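Local structure of methionine-R-sulfoxide reductase (Neisseria meningitidis, 3MMH) at residues A[10-15]-A[142-147]; A[30-35]-A[158-163]; A[38-43]-A[52-57]. The protein catalyses the reduction of free methionine-R-sulfoxide to methionine, using a GAF-type domain that holds the substrate in a pocket beside its central sheet. All coordinates share one frame; numbering follows the deposited sequence.

Interaction 1 (A[10-15]-A[142-147]); sequences DKAALY and DETDAL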
ATOM      1  N   ASP A  10      23.027   2.290 -11.371  1.00 14.19           N
ATOM      2  CA  ASP A  10      22.471   2.216 -12.706  1.00 13.25           C
ATOM      3  C   ASP A  10      21.189   1.430 -12.647  1.00 11.16           C
ATOM      4  O   ASP A  10      21.081   0.402 -11.970  1.00 12.30           O
ATOM      5  CB  ASP A  10      23.480   1.441 -13.599  1.00 15.64           C
ATOM      6  CG  ASP A  10      22.945   1.064 -14.933  1.00 17.35           C
ATOM      7  OD1 ASP A  10      22.748   2.017 -15.735  1.00 18.74           O
ATOM      8  OD2 ASP A  10      22.582  -0.118 -15.118  1.00 17.90           O
ATOM      9  N   LYS A  11      20.188   1.899 -13.417  1.00 10.97           N
ATOM     10  CA  LYS A  11      18.874   1.303 -13.407  1.00 11.10           C
ATOM     11  C   LYS A  11      18.878  -0.190 -13.613  1.00 10.03           C
ATOM     12  O   LYS A  11      18.279  -0.970 -12.872  1.00 10.64           O
ATOM     13  CB  LYS A  11      17.978   2.034 -14.435  1.00 10.97           C
ATOM     14  CG  LYS A  11      16.534   1.528 -14.463  1.00 12.09           C
ATOM     15  CD  LYS A  11      15.816   1.833 -15.813  1.00 13.70           C
ATOM     16  CE  LYS A  11      15.695   3.277 -16.147  1.00 14.25           C
ATOM     17  NZ  LYS A  11      14.905   3.409 -17.376  1.00 14.25           N
ATOM     18  N   ALA A  12      19.483  -0.653 -14.725  1.00 10.89           N
ATOM     19  CA  ALA A  12      19.493  -2.080 -15.057  1.00 11.45           C
ATOM     20  C   ALA A  12      20.195  -2.880 -13.946  1.00 10.90           C
ATOM     21  O   ALA A  12      19.680  -3.940 -13.533  1.00 11.47           O
ATOM     22  CB  ALA A  12      20.130  -2.304 -16.431  1.00 13.01           C
ATOM     23  N   ALA A  13      21.331  -2.401 -13.469  1.00 11.36           N
ATOM     24  CA  ALA A  13      22.033  -3.093 -12.419  1.00 11.91           C
ATOM     25  C   ALA A  13      21.157  -3.181 -11.170  1.00 10.59           C
ATOM     26  O   ALA A  13      21.205  -4.166 -10.442  1.00 11.69           O
ATOM     27  CB  ALA A  13      23.385  -2.405 -12.134  1.00 13.86           C
ATOM     28  N   LEU A  14      20.391  -2.110 -10.865  1.00 10.74           N
ATOM     29  CA  LEU A  14      19.553  -2.132  -9.680  1.00 10.50           C
ATOM     30  C   LEU A  14      18.436  -3.161  -9.805  1.00 10.03           C
ATOM     31  O   LEU A  14      18.139  -3.873  -8.860  1.00 10.47           O
ATOM     32  CB  LEU A  14      19.029  -0.722  -9.362  1.00 11.02           C
ATOM     33  CG  LEU A  14      18.258  -0.599  -8.036  1.00 11.11           C
ATOM     34  CD1 LEU A  14      19.072  -0.955  -6.855  1.00 14.00           C
ATOM     35  CD2 LEU A  14      17.693   0.821  -7.908  1.00 12.97           C
ATOM     36  N   TYR A  15      17.812  -3.273 -10.974  1.00  9.53           N
ATOM     37  CA  TYR A  15      16.837  -4.346 -11.157  1.00  8.84           C
ATOM     38  C   TYR A  15      17.473  -5.672 -10.898  1.00 10.81           C
ATOM     39  O   TYR A  15      16.874  -6.559 -10.292  1.00 10.41           O
ATOM     40  CB  TYR A  15      16.249  -4.321 -12.577  1.00  9.76           C
ATOM     41  CG  TYR A  15      15.116  -3.343 -12.792  1.00  9.38           C
ATOM     42  CD1 TYR A  15      13.886  -3.600 -12.190  1.00  9.48           C
ATOM     43  CD2 TYR A  15      15.218  -2.265 -13.626  1.00  9.60           C
ATOM     44  CE1 TYR A  15      12.801  -2.780 -12.446  1.00  9.66           C
ATOM     45  CE2 TYR A  15      14.132  -1.433 -13.891  1.00  9.89           C
ATOM     46  CZ  TYR A  15      12.923  -1.697 -13.282  1.00  9.77           C
ATOM     47  OH  TYR A  15      11.813  -0.938 -13.544  1.00 10.19           O
ATOM     48  N   ASP A 142      11.651   2.810 -19.769  1.00 11.70           N
ATOM     49  CA  ASP A 142      12.096   2.399 -21.058  1.00 12.12           C
ATOM     50  C   ASP A 142      12.151   0.865 -21.148  1.00 12.08           C
ATOM     51  O   ASP A 142      11.504   0.156 -20.369  1.00 12.48           O
ATOM     52  CB  ASP A 142      13.440   3.087 -21.378  1.00 12.86           C
ATOM     53  CG  ASP A 142      14.571   2.621 -20.540  1.00 14.36           C
ATOM     54  OD1 ASP A 142      14.444   1.629 -19.817  1.00 14.16           O
ATOM     55  OD2 ASP A 142      15.650   3.246 -20.580  1.00 18.67           O
ATOM     56  N   GLU A 143      12.894   0.360 -22.143  1.00 12.83           N
ATOM     57  CA  GLU A 143      12.930  -1.065 -22.371  1.00 14.23           C
ATOM     58  C   GLU A 143      13.496  -1.867 -21.176  1.00 12.13           C
ATOM     59  O   GLU A 143      13.146  -3.021 -20.984  1.00 12.71           O
ATOM     60  CB  GLU A 143      13.665  -1.420 -23.686  1.00 14.75           C
ATOM     61  CG  GLU A 143      15.147  -1.276 -23.663  1.00 18.79           C
ATOM     62  CD  GLU A 143      15.641   0.132 -23.920  1.00 18.03           C
ATOM     63  OE1 GLU A 143      14.816   1.063 -24.007  1.00 18.65           O
ATOM     64  OE2 GLU A 143      16.928   0.279 -23.981  1.00 20.69           O
ATOM     65  N   THR A 144      14.372  -1.250 -20.419  1.00 12.38           N
ATOM     66  CA  THR A 144      14.908  -1.912 -19.222  1.00 11.92           C
ATOM     67  C   THR A 144      13.789  -2.158 -18.226  1.00 11.69           C
ATOM     68  O   THR A 144      13.647  -3.237 -17.660  1.00 11.49           O
ATOM     69  CB  THR A 144      16.036  -1.082 -18.596  1.00 13.04           C
ATOM     70  OG1 THR A 144      17.109  -0.980 -19.549  1.00 16.76           O
ATOM     71  CG2 THR A 144      16.574  -1.636 -17.339  1.00 13.28           C
ATOM     72  N   ASP A 145      12.969  -1.121 -18.005  1.00 10.81           N
ATOM     73  CA  ASP A 145      11.828  -1.297 -17.087  1.00 10.03           C
ATOM     74  C   ASP A 145      10.832  -2.348 -17.624  1.00 10.10           C
ATOM     75  O   ASP A 145      10.328  -3.162 -16.921  1.00 10.43           O
ATOM     76  CB  ASP A 145      11.096   0.049 -16.884  1.00 10.25           C
ATOM     77  CG  ASP A 145      12.049   1.062 -16.378  1.00 10.35           C
ATOM     78  OD1 ASP A 145      12.356   1.109 -15.139  1.00 10.51           O
ATOM     79  OD2 ASP A 145      12.535   1.899 -17.199  1.00 11.28           O
ATOM     80  N   ALA A 146      10.564  -2.294 -18.947  1.00 10.65           N
ATOM     81  CA  ALA A 146       9.626  -3.264 -19.507  1.00 11.46           C
ATOM     82  C   ALA A 146      10.156  -4.660 -19.275  1.00 11.13           C
ATOM     83  O   ALA A 146       9.416  -5.574 -18.911  1.00 11.63           O
ATOM     84  CB  ALA A 146       9.391  -2.957 -20.986  1.00 12.48           C
ATOM     85  N   LEU A 147      11.432  -4.921 -19.546  1.00 11.45           N
ATOM     86  CA  LEU A 147      11.999  -6.250 -19.388  0.70 11.41           C
ATOM     87  C   LEU A 147      11.894  -6.728 -17.926  1.00 10.20           C
ATOM     88  O   LEU A 147      11.374  -7.804 -17.639  1.00 10.93           O
ATOM     89  CB  LEU A 147      13.452  -6.284 -19.859  0.70 13.19           C
ATOM     90  CG  LEU A 147      14.115  -7.672 -19.798  0.70 13.96           C
ATOM     91  CD1 LEU A 147      13.650  -8.474 -21.030  0.70 14.24           C
ATOM     92  CD2 LEU A 147      15.658  -7.542 -19.806  0.70 14.26           C
TER
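Lys11 reaches across from the first turn of helix 11-27 to two aspartates at the start of helix 143-165. Its CG stands anti to the backbone N (chi1 -177°). Lys11 NZ donates to Asp145 OD2 at 2.8 Å, on the syn side of the carboxylate. A weaker bond runs tip to tip from Lys11 NZ to Asp142 OD1 at 3.1 Å. Next along the helix, Ala12 CB packs on Thr144 CG2 at 3.7 Å. The backbones are closest here too, Ala12 CA lying 6.2 Å from Thr144 CA. The two helices run nearly parallel, with axes 12° apart. One turn after Lys11, Tyr15 OH donates to the anti lone pair of Asp145 OD1 at 2.7 Å. The ring and carboxylate planes stand 73° apart. Phe47 and Tyr148 pack against the same ring. Thr144 N gives the N-cap bond to Asp142 OD1. Asp142 and Asp145 form a capping box, with Asp142 N donating to Asp145 OD2 at 2.9 Å. Asp145 OD2 therefore takes two donors and OD1 a third, which fixes the rotation of this buried carboxylate. Asp145 also belongs to a magnesium site. The lysine, the tyrosine and the helix start would be expected to favour its negative charge.

Interaction 2 (A[30-35]-A[158-163]); sequences TDWVAN and KRFEAS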
ATOM      1  N   THR A  30       2.093 -16.134   1.824  1.00 13.16           N
ATOM      2  CA  THR A  30       1.092 -16.558   0.850  1.00 13.36           C
ATOM      3  C   THR A  30       0.011 -15.510   0.582  1.00 12.05           C
ATOM      4  O   THR A  30      -0.670 -15.583  -0.436  1.00 12.78           O
ATOM      5  CB  THR A  30       0.407 -17.885   1.305  1.00 15.21           C
ATOM      6  OG1 THR A  30      -0.132 -17.687   2.591  1.00 19.32           O
ATOM      7  CG2 THR A  30       1.439 -18.983   1.314  1.00 18.63           C
ATOM      8  N   ASP A  31      -0.227 -14.595   1.531  1.00 11.70           N
ATOM      9  CA  ASP A  31      -1.284 -13.600   1.345  1.00 10.84           C
ATOM     10  C   ASP A  31      -0.909 -12.667   0.174  1.00 10.68           C
ATOM     11  O   ASP A  31       0.128 -12.008   0.185  1.00 10.45           O
ATOM     12  CB  ASP A  31      -1.494 -12.828   2.627  1.00 10.08           C
ATOM     13  CG  ASP A  31      -2.691 -11.884   2.544  1.00 11.97           C
ATOM     14  OD1 ASP A  31      -3.819 -12.329   2.830  1.00 17.33           O
ATOM     15  OD2 ASP A  31      -2.523 -10.727   2.111  1.00 12.45           O
ATOM     16  N   TRP A  32      -1.827 -12.609  -0.788  1.00 11.34           N
ATOM     17  CA  TRP A  32      -1.585 -11.858  -2.046  1.00 10.88           C
ATOM     18  C   TRP A  32      -1.431 -10.375  -1.776  1.00  9.51           C
ATOM     19  O   TRP A  32      -0.494  -9.743  -2.256  1.00  9.39           O
ATOM     20  CB  TRP A  32      -2.759 -12.194  -3.004  1.00 11.20           C
ATOM     21  CG  TRP A  32      -2.766 -11.505  -4.327  1.00 11.57           C
ATOM     22  CD1 TRP A  32      -3.814 -10.904  -4.895  1.00 11.51           C
ATOM     23  CD2 TRP A  32      -1.705 -11.492  -5.332  1.00 10.84           C
ATOM     24  NE1 TRP A  32      -3.525 -10.496  -6.192  1.00 12.09           N
ATOM     25  CE2 TRP A  32      -2.244 -10.849  -6.464  1.00 12.76           C
ATOM     26  CE3 TRP A  32      -0.376 -11.943  -5.364  1.00 12.67           C
ATOM     27  CZ2 TRP A  32      -1.533 -10.676  -7.662  1.00 11.90           C
ATOM     28  CZ3 TRP A  32       0.289 -11.784  -6.479  1.00 11.59           C
ATOM     29  CH2 TRP A  32      -0.265 -11.151  -7.636  1.00 12.04           C
ATOM     30  N   VAL A  33      -2.359  -9.791  -1.015  1.00  9.84           N
ATOM     31  CA  VAL A  33      -2.287  -8.369  -0.747  1.00 10.00           C
ATOM     32  C   VAL A  33      -1.005  -7.988   0.027  1.00  9.41           C
ATOM     33  O   VAL A  33      -0.373  -6.991  -0.304  1.00  9.19           O
ATOM     34  CB  VAL A  33      -3.568  -7.880   0.009  1.00 10.95           C
ATOM     35  CG1 VAL A  33      -3.416  -6.506   0.578  1.00 12.02           C
ATOM     36  CG2 VAL A  33      -4.761  -7.938  -0.994  1.00 13.38           C
ATOM     37  N   ALA A  34      -0.602  -8.811   1.010  1.00  9.16           N
ATOM     38  CA  ALA A  34       0.629  -8.553   1.728  1.00  9.70           C
ATOM     39  C   ALA A  34       1.818  -8.526   0.774  1.00  8.69           C
ATOM     40  O   ALA A  34       2.708  -7.676   0.847  1.00  9.13           O
ATOM     41  CB  ALA A  34       0.864  -9.573   2.858  1.00 10.66           C
ATOM     42  N   ASN A  35       1.864  -9.482  -0.153  1.00  8.55           N
ATOM     43  CA  ASN A  35       2.925  -9.583  -1.121  1.00  8.80           C
ATOM     44  C   ASN A  35       2.966  -8.400  -2.080  1.00  7.79           C
ATOM     45  O   ASN A  35       4.027  -7.875  -2.405  1.00  8.57           O
ATOM     46  CB  ASN A  35       2.936 -10.900  -1.841  1.00  9.32           C
ATOM     47  CG  ASN A  35       3.522 -12.038  -1.018  1.00 10.15           C
ATOM     48  OD1 ASN A  35       4.344 -11.794  -0.167  1.00 10.64           O
ATOM     49  ND2 ASN A  35       3.081 -13.278  -1.332  1.00 11.16           N
ATOM     50  N   LYS A 158       3.221 -16.281  -9.919  1.00 12.10           N
ATOM     51  CA  LYS A 158       3.434 -17.532  -9.167  1.00 12.71           C
ATOM     52  C   LYS A 158       2.953 -17.399  -7.735  1.00 11.86           C
ATOM     53  O   LYS A 158       2.426 -18.348  -7.164  1.00 13.68           O
ATOM     54  CB  LYS A 158       4.873 -18.028  -9.241  1.00 14.00           C
ATOM     55  CG  LYS A 158       5.214 -18.361 -10.744  1.00 16.68           C
ATOM     56  CD  LYS A 158       6.635 -18.733 -10.927  1.00 22.67           C
ATOM     57  CE  LYS A 158       6.885 -18.967 -12.411  1.00 24.40           C
ATOM     58  NZ  LYS A 158       6.815 -17.616 -13.104  1.00 31.96           N
ATOM     59  N   ARG A 159       3.145 -16.235  -7.129  1.00 11.32           N
ATOM     60  CA  ARG A 159       2.616 -16.009  -5.768  1.00 11.49           C
ATOM     61  C   ARG A 159       1.112 -15.939  -5.736  1.00 11.05           C
ATOM     62  O   ARG A 159       0.497 -16.366  -4.750  1.00 11.71           O
ATOM     63  CB  ARG A 159       3.233 -14.751  -5.109  1.00 12.02           C
ATOM     64  CG  ARG A 159       4.749 -14.811  -5.011  1.00 12.93           C
ATOM     65  CD  ARG A 159       5.315 -16.104  -4.511  1.00 15.31           C
ATOM     66  NE  ARG A 159       4.829 -16.463  -3.177  1.00 13.71           N
ATOM     67  CZ  ARG A 159       4.722 -17.692  -2.747  1.00 13.24           C
ATOM     68  NH1 ARG A 159       4.940 -18.716  -3.564  1.00 16.05           N
ATOM     69  NH2 ARG A 159       4.305 -17.883  -1.475  1.00 15.62           N
ATOM     70  N   PHE A 160       0.479 -15.424  -6.786  1.00 11.09           N
ATOM     71  CA  PHE A 160      -0.992 -15.405  -6.870  1.00 11.89           C
ATOM     72  C   PHE A 160      -1.490 -16.833  -6.844  1.00 12.27           C
ATOM     73  O   PHE A 160      -2.402 -17.232  -6.125  1.00 13.44           O
ATOM     74  CB  PHE A 160      -1.496 -14.638  -8.082  1.00 12.03           C
ATOM     75  CG  PHE A 160      -2.967 -14.693  -8.222  1.00 12.22           C
ATOM     76  CD1 PHE A 160      -3.791 -13.952  -7.427  1.00 14.44           C
ATOM     77  CD2 PHE A 160      -3.538 -15.570  -9.119  1.00 14.77           C
ATOM     78  CE1 PHE A 160      -5.139 -14.052  -7.539  1.00 18.25           C
ATOM     79  CE2 PHE A 160      -4.977 -15.644  -9.245  1.00 16.62           C
ATOM     80  CZ  PHE A 160      -5.714 -14.851  -8.437  1.00 19.22           C
ATOM     81  N   GLU A 161      -0.922 -17.685  -7.700  1.00 13.61           N
ATOM     82  CA  GLU A 161      -1.323 -19.065  -7.689  1.00 15.02           C
ATOM     83  C   GLU A 161      -1.068 -19.757  -6.342  1.00 15.42           C
ATOM     84  O   GLU A 161      -1.883 -20.536  -5.860  1.00 15.90           O
ATOM     85  CB  GLU A 161      -0.610 -19.777  -8.820  1.00 16.22           C
ATOM     86  CG  GLU A 161      -0.897 -19.319 -10.251  1.00 22.44           C
ATOM     87  CD  GLU A 161      -2.363 -19.329 -10.569  0.50 25.10           C
ATOM     88  OE1 GLU A 161      -3.182 -20.048  -9.898  0.50 26.42           O
ATOM     89  OE2 GLU A 161      -2.680 -18.594 -11.501  0.50 24.25           O
ATOM     90  N   ALA A 162       0.044 -19.447  -5.707  1.00 15.25           N
ATOM     91  CA  ALA A 162       0.333 -20.030  -4.374  1.00 14.37           C
ATOM     92  C   ALA A 162      -0.656 -19.576  -3.360  1.00 13.70           C
ATOM     93  O   ALA A 162      -1.077 -20.359  -2.520  1.00 15.03           O
ATOM     94  CB  ALA A 162       1.745 -19.641  -3.906  1.00 16.72           C
ATOM     95  N   SER A 163      -1.227 -18.356  -3.514  1.00 13.31           N
ATOM     96  CA  SER A 163      -2.206 -17.824  -2.559  1.00 13.46           C
ATOM     97  C   SER A 163      -3.472 -18.686  -2.638  1.00 13.58           C
ATOM     98  O   SER A 163      -4.149 -18.849  -1.624  1.00 15.29           O
ATOM     99  CB  SER A 163      -2.517 -16.351  -2.821  1.00 13.24           C
ATOM    100  OG  SER A 163      -3.410 -16.139  -3.905  1.00 14.63           O
TER
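Trp32 and Phe160 form the aromatic part of this contact, an edge-to-face pair. The edge of Phe160 points at the face of the Trp32 five-membered ring, with centroids 5.0 Å apart and planes at 66°. Phe160 CD1 comes nearest, 3.6 Å from Trp32 CE2. A CH-pi contact adjoins it: Phe160 CB sits 3.7 Å from the centroid of the Trp32 six-membered ring, nearly on the ring normal. Trp32 CG lies anti to its backbone N (chi1 178°), directed toward helix 143-165. Ile128 of strand 126-135 touches both side chains. Van der Waals contacts make up the rest. Ser163 CB makes a close contact of 3.1 Å with Thr30 O, while Ser163 OG turns back to its own helix and donates to Phe160 O at 2.7 Å. Thr30 CG2 approaches Arg159 NH2 at 4.1 Å. The polar groups bond mainly outside the pair: Arg159 NH2 and Asn35 ND2 both donate to Glu29 O. Asp31 caps helix 32-47, its OD2 accepting from Ala34 N at 2.9 Å. Thr30, Asn35 and Arg159 line a magnesium site. Helix 143-165 thus meets helix 32-47 and the turn before it through ring and carbon packing, while the shared acceptor Glu29 O ties Asn35 and Arg159 together.

Interaction 3 (A[38-43]-A[52-57]); sequences NTAAVL and VGFYLV. With SME (methionine sulfoxide), chain C.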
ATOM      1  N   ASN A  38       4.291  -5.367  -0.003  1.00  7.82           N
ATOM      2  CA  ASN A  38       5.744  -5.351   0.186  1.00  8.05           C
ATOM      3  C   ASN A  38       6.470  -5.151  -1.180  1.00  7.39           C
ATOM      4  O   ASN A  38       7.527  -4.510  -1.197  1.00  8.09           O
ATOM      5  CB  ASN A  38       6.277  -6.621   0.883  1.00  8.76           C
ATOM      6  CG  ASN A  38       6.322  -6.467   2.387  1.00  8.53           C
ATOM      7  OD1 ASN A  38       6.333  -5.239   2.827  1.00 12.17           O
ATOM      8  ND2 ASN A  38       6.246  -7.495   3.129  1.00  7.10           N
ATOM      9  N   THR A  39       5.934  -5.658  -2.272  1.00  7.88           N
ATOM     10  CA  THR A  39       6.569  -5.417  -3.563  1.00  7.82           C
ATOM     11  C   THR A  39       6.572  -3.931  -3.926  1.00  8.27           C
ATOM     12  O   THR A  39       7.574  -3.381  -4.344  1.00  8.01           O
ATOM     13  CB  THR A  39       5.862  -6.236  -4.688  1.00  8.39           C
ATOM     14  OG1 THR A  39       6.022  -7.648  -4.374  1.00  9.09           O
ATOM     15  CG2 THR A  39       6.476  -6.008  -6.032  1.00  9.38           C
ATOM     16  N   ALA A  40       5.421  -3.251  -3.704  1.00  8.05           N
ATOM     17  CA  ALA A  40       5.365  -1.832  -3.919  1.00  7.83           C
ATOM     18  C   ALA A  40       6.370  -1.132  -3.078  1.00  7.33           C
ATOM     19  O   ALA A  40       7.043  -0.156  -3.477  1.00  8.26           O
ATOM     20  CB  ALA A  40       3.960  -1.274  -3.720  1.00  8.93           C
ATOM     21  N   ALA A  41       6.499  -1.531  -1.800  1.00  7.73           N
ATOM     22  CA  ALA A  41       7.466  -0.913  -0.922  1.00  8.08           C
ATOM     23  C   ALA A  41       8.877  -1.044  -1.376  1.00  8.06           C
ATOM     24  O   ALA A  41       9.696  -0.101  -1.247  1.00  8.68           O
ATOM     25  CB  ALA A  41       7.333  -1.523   0.506  1.00  9.08           C
ATOM     26  N   VAL A  42       9.262  -2.233  -1.847  1.00  7.73           N
ATOM     27  CA  VAL A  42      10.635  -2.449  -2.334  1.00  8.33           C
ATOM     28  C   VAL A  42      10.920  -1.580  -3.573  1.00  8.19           C
ATOM     29  O   VAL A  42      11.959  -0.911  -3.654  1.00  8.48           O
ATOM     30  CB  VAL A  42      10.956  -3.895  -2.585  1.00  9.25           C
ATOM     31  CG1 VAL A  42      12.365  -4.033  -3.149  1.00 10.86           C
ATOM     32  CG2 VAL A  42      10.873  -4.706  -1.328  1.00 10.83           C
ATOM     33  N   LEU A  43       9.955  -1.579  -4.501  1.00  8.13           N
ATOM     34  CA  LEU A  43      10.157  -0.763  -5.698  1.00  8.40           C
ATOM     35  C   LEU A  43      10.241   0.727  -5.385  1.00  7.75           C
ATOM     36  O   LEU A  43      11.074   1.450  -5.926  1.00  8.46           O
ATOM     37  CB  LEU A  43       9.073  -1.047  -6.708  1.00  8.96           C
ATOM     38  CG  LEU A  43       9.067  -2.437  -7.344  1.00  9.10           C
ATOM     39  CD1 LEU A  43       7.774  -2.621  -8.151  1.00 10.03           C
ATOM     40  CD2 LEU A  43      10.304  -2.671  -8.206  1.00 10.42           C
ATOM     41  N   VAL A  52       3.975   3.902  -7.442  1.00  7.99           N
ATOM     42  CA  VAL A  52       4.149   2.532  -7.896  1.00  8.35           C
ATOM     43  C   VAL A  52       3.192   1.609  -7.128  1.00  6.84           C
ATOM     44  O   VAL A  52       3.129   1.698  -5.898  1.00  8.13           O
ATOM     45  CB  VAL A  52       5.599   2.006  -7.841  1.00  7.96           C
ATOM     46  CG1 VAL A  52       6.210   2.151  -6.454  1.00 10.42           C
ATOM     47  CG2 VAL A  52       5.728   0.609  -8.397  1.00  9.63           C
ATOM     48  N   GLY A  53       2.496   0.742  -7.817  1.00  7.49           N
ATOM     49  CA  GLY A  53       1.536  -0.105  -7.168  1.00  7.38           C
ATOM     50  C   GLY A  53       0.718  -0.906  -8.094  1.00  7.71           C
ATOM     51  O   GLY A  53       1.123  -1.125  -9.274  1.00  8.87           O
ATOM     52  N   PHE A  54      -0.420  -1.379  -7.645  1.00  7.68           N
ATOM     53  CA  PHE A  54      -1.220  -2.383  -8.339  1.00  7.87           C
ATOM     54  C   PHE A  54      -2.663  -1.986  -8.424  1.00  8.16           C
ATOM     55  O   PHE A  54      -3.210  -1.396  -7.470  1.00  8.62           O
ATOM     56  CB  PHE A  54      -1.090  -3.732  -7.651  1.00  8.50           C
ATOM     57  CG  PHE A  54       0.334  -4.254  -7.616  1.00  8.64           C
ATOM     58  CD1 PHE A  54       0.840  -4.961  -8.674  1.00  8.62           C
ATOM     59  CD2 PHE A  54       1.195  -3.907  -6.577  1.00  8.57           C
ATOM     60  CE1 PHE A  54       2.170  -5.385  -8.624  1.00  9.11           C
ATOM     61  CE2 PHE A  54       2.509  -4.344  -6.522  1.00  8.35           C
ATOM     62  CZ  PHE A  54       2.979  -5.056  -7.607  1.00  9.44           C
ATOM     63  N   TYR A  55      -3.299  -2.444  -9.490  1.00  8.76           N
ATOM     64  CA  TYR A  55      -4.750  -2.551  -9.585  1.00  9.62           C
ATOM     65  C   TYR A  55      -5.096  -3.980  -9.902  1.00  9.25           C
ATOM     66  O   TYR A  55      -4.341  -4.652 -10.631  1.00 10.93           O
ATOM     67  CB  TYR A  55      -5.325  -1.652 -10.699  1.00  9.76           C
ATOM     68  CG  TYR A  55      -5.308  -0.187 -10.458  1.00 10.56           C
ATOM     69  CD1 TYR A  55      -6.500   0.484 -10.135  1.00 10.64           C
ATOM     70  CD2 TYR A  55      -4.138   0.601 -10.580  1.00 10.29           C
ATOM     71  CE1 TYR A  55      -6.508   1.814  -9.885  1.00 10.59           C
ATOM     72  CE2 TYR A  55      -4.141   1.957 -10.332  1.00 11.56           C
ATOM     73  CZ  TYR A  55      -5.339   2.587  -9.955  1.00 10.52           C
ATOM     74  OH  TYR A  55      -5.346   3.928  -9.681  1.00 12.06           O
ATOM     75  N   LEU A  56      -6.214  -4.452  -9.423  1.00  9.46           N
ATOM     76  CA  LEU A  56      -6.649  -5.853  -9.584  1.00 10.55           C
ATOM     77  C   LEU A  56      -7.995  -5.899 -10.297  1.00 10.95           C
ATOM     78  O   LEU A  56      -8.863  -5.049 -10.050  1.00 12.23           O
ATOM     79  CB  LEU A  56      -6.711  -6.602  -8.240  1.00 11.26           C
ATOM     80  CG  LEU A  56      -5.357  -6.737  -7.545  1.00 12.56           C
ATOM     81  CD1 LEU A  56      -5.559  -7.318  -6.133  1.00 15.33           C
ATOM     82  CD2 LEU A  56      -4.312  -7.490  -8.376  1.00 15.49           C
ATOM     83  N   VAL A  57      -8.172  -6.861 -11.177  1.00 11.62           N
ATOM     84  CA  VAL A  57      -9.412  -6.981 -11.920  1.00 12.46           C
ATOM     85  C   VAL A  57     -10.571  -7.409 -10.998  1.00 13.43           C
ATOM     86  O   VAL A  57     -10.441  -8.409 -10.286  1.00 15.97           O
ATOM     87  CB  VAL A  57      -9.248  -7.977 -13.100  1.00 13.38           C
ATOM     88  CG1 VAL A  57     -10.605  -8.297 -13.717  1.00 15.58           C
ATOM     89  CG2 VAL A  57      -8.260  -7.439 -14.117  1.00 14.98           C
TER
HETATM   90  N   SME C 168      -2.361   6.756 -15.286  1.00 13.70           N
HETATM   91  CA  SME C 168      -3.183   5.532 -15.136  1.00 13.31           C
HETATM   92  CB  SME C 168      -4.150   5.600 -13.935  1.00 14.55           C
HETATM   93  CG  SME C 168      -3.558   5.174 -12.581  1.00 14.03           C
HETATM   94  S   SME C 168      -2.597   6.428 -11.835  1.00 20.21           S
HETATM   95  OE  SME C 168      -1.664   7.211 -12.623  1.00 26.51           O
HETATM   96  CE  SME C 168      -2.033   5.578 -10.421  1.00 14.89           C
HETATM   97  C   SME C 168      -3.897   5.221 -16.422  1.00 13.49           C
HETATM   98  O   SME C 168      -4.548   4.169 -16.476  1.00 13.58           O
HETATM   99  OXT SME C 168      -3.779   6.029 -17.421  1.00 14.17           O
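Leu43 and Val52 meet through branches set by their torsions. Leu43 CG is anti to the carbonyl carbon (chi1 -67°). Val52 CG1 lies between the backbone N and the carbonyl carbon (chi1 55°), which leaves CG2 anti to the N. Leu43 CD1 lies 3.8 Å from Val52 CG2, and the two side chains cross at about a right angle. Phe54 CG is likewise anti to its carbonyl carbon. The far edge of its ring is turned to the helix. Thr39 CG2 lies in the ring plane at that edge, 4.0 Å from Phe54 CZ. Ala40 CB comes 4.4 Å from Phe54 CE2 and sits 3.8 Å from Val52 O. Gly53, across from Ala40, has no side chain, and here the backbones are closest, with Ala40 CA 5.3 Å from Gly53 CA. The helix segment and strand segment run at 154°, close to antiparallel. This is the helix-on-sheet packing of a GAF domain: helix 32-47 lies against the antiparallel sheet, of which strand 51-58 is a central member. Leu152 and Leu156 of helix 143-165 extend the same apolar layer. Thr39 OG1 is bonded to Asn35 O within its own helix, and its methyl is the part that meets the ring. Tyr55 serves the substrate pocket. Tyr55 OH lies 3.6 Å from CG of methionine sulfoxide and is hydrogen-bonded to Cys75 O.

In the fold
The three contacts join the helical layer of the GAF domain to itself and to the sheet. Interactions 1 and 2 both use helix 143-165, near its start and toward its end, with centres about 24 Å apart. Interaction 1 pairs that helix with helix 11-27, and interaction 2 pairs it with the start of helix 32-47 and the turn before it. Interaction 3 joins helix 32-47 to strand 51-58. Its centre lies about 12 Å from that of interaction 2, which it touches where Trp32 NE1 packs on Leu56 CD1 at 3.8 Å. Interaction 1 is about 17 Å from it between centres. Interaction 3 includes the substrate-pocket residue Tyr55. Interactions 2 and 3 also touch the second subunit.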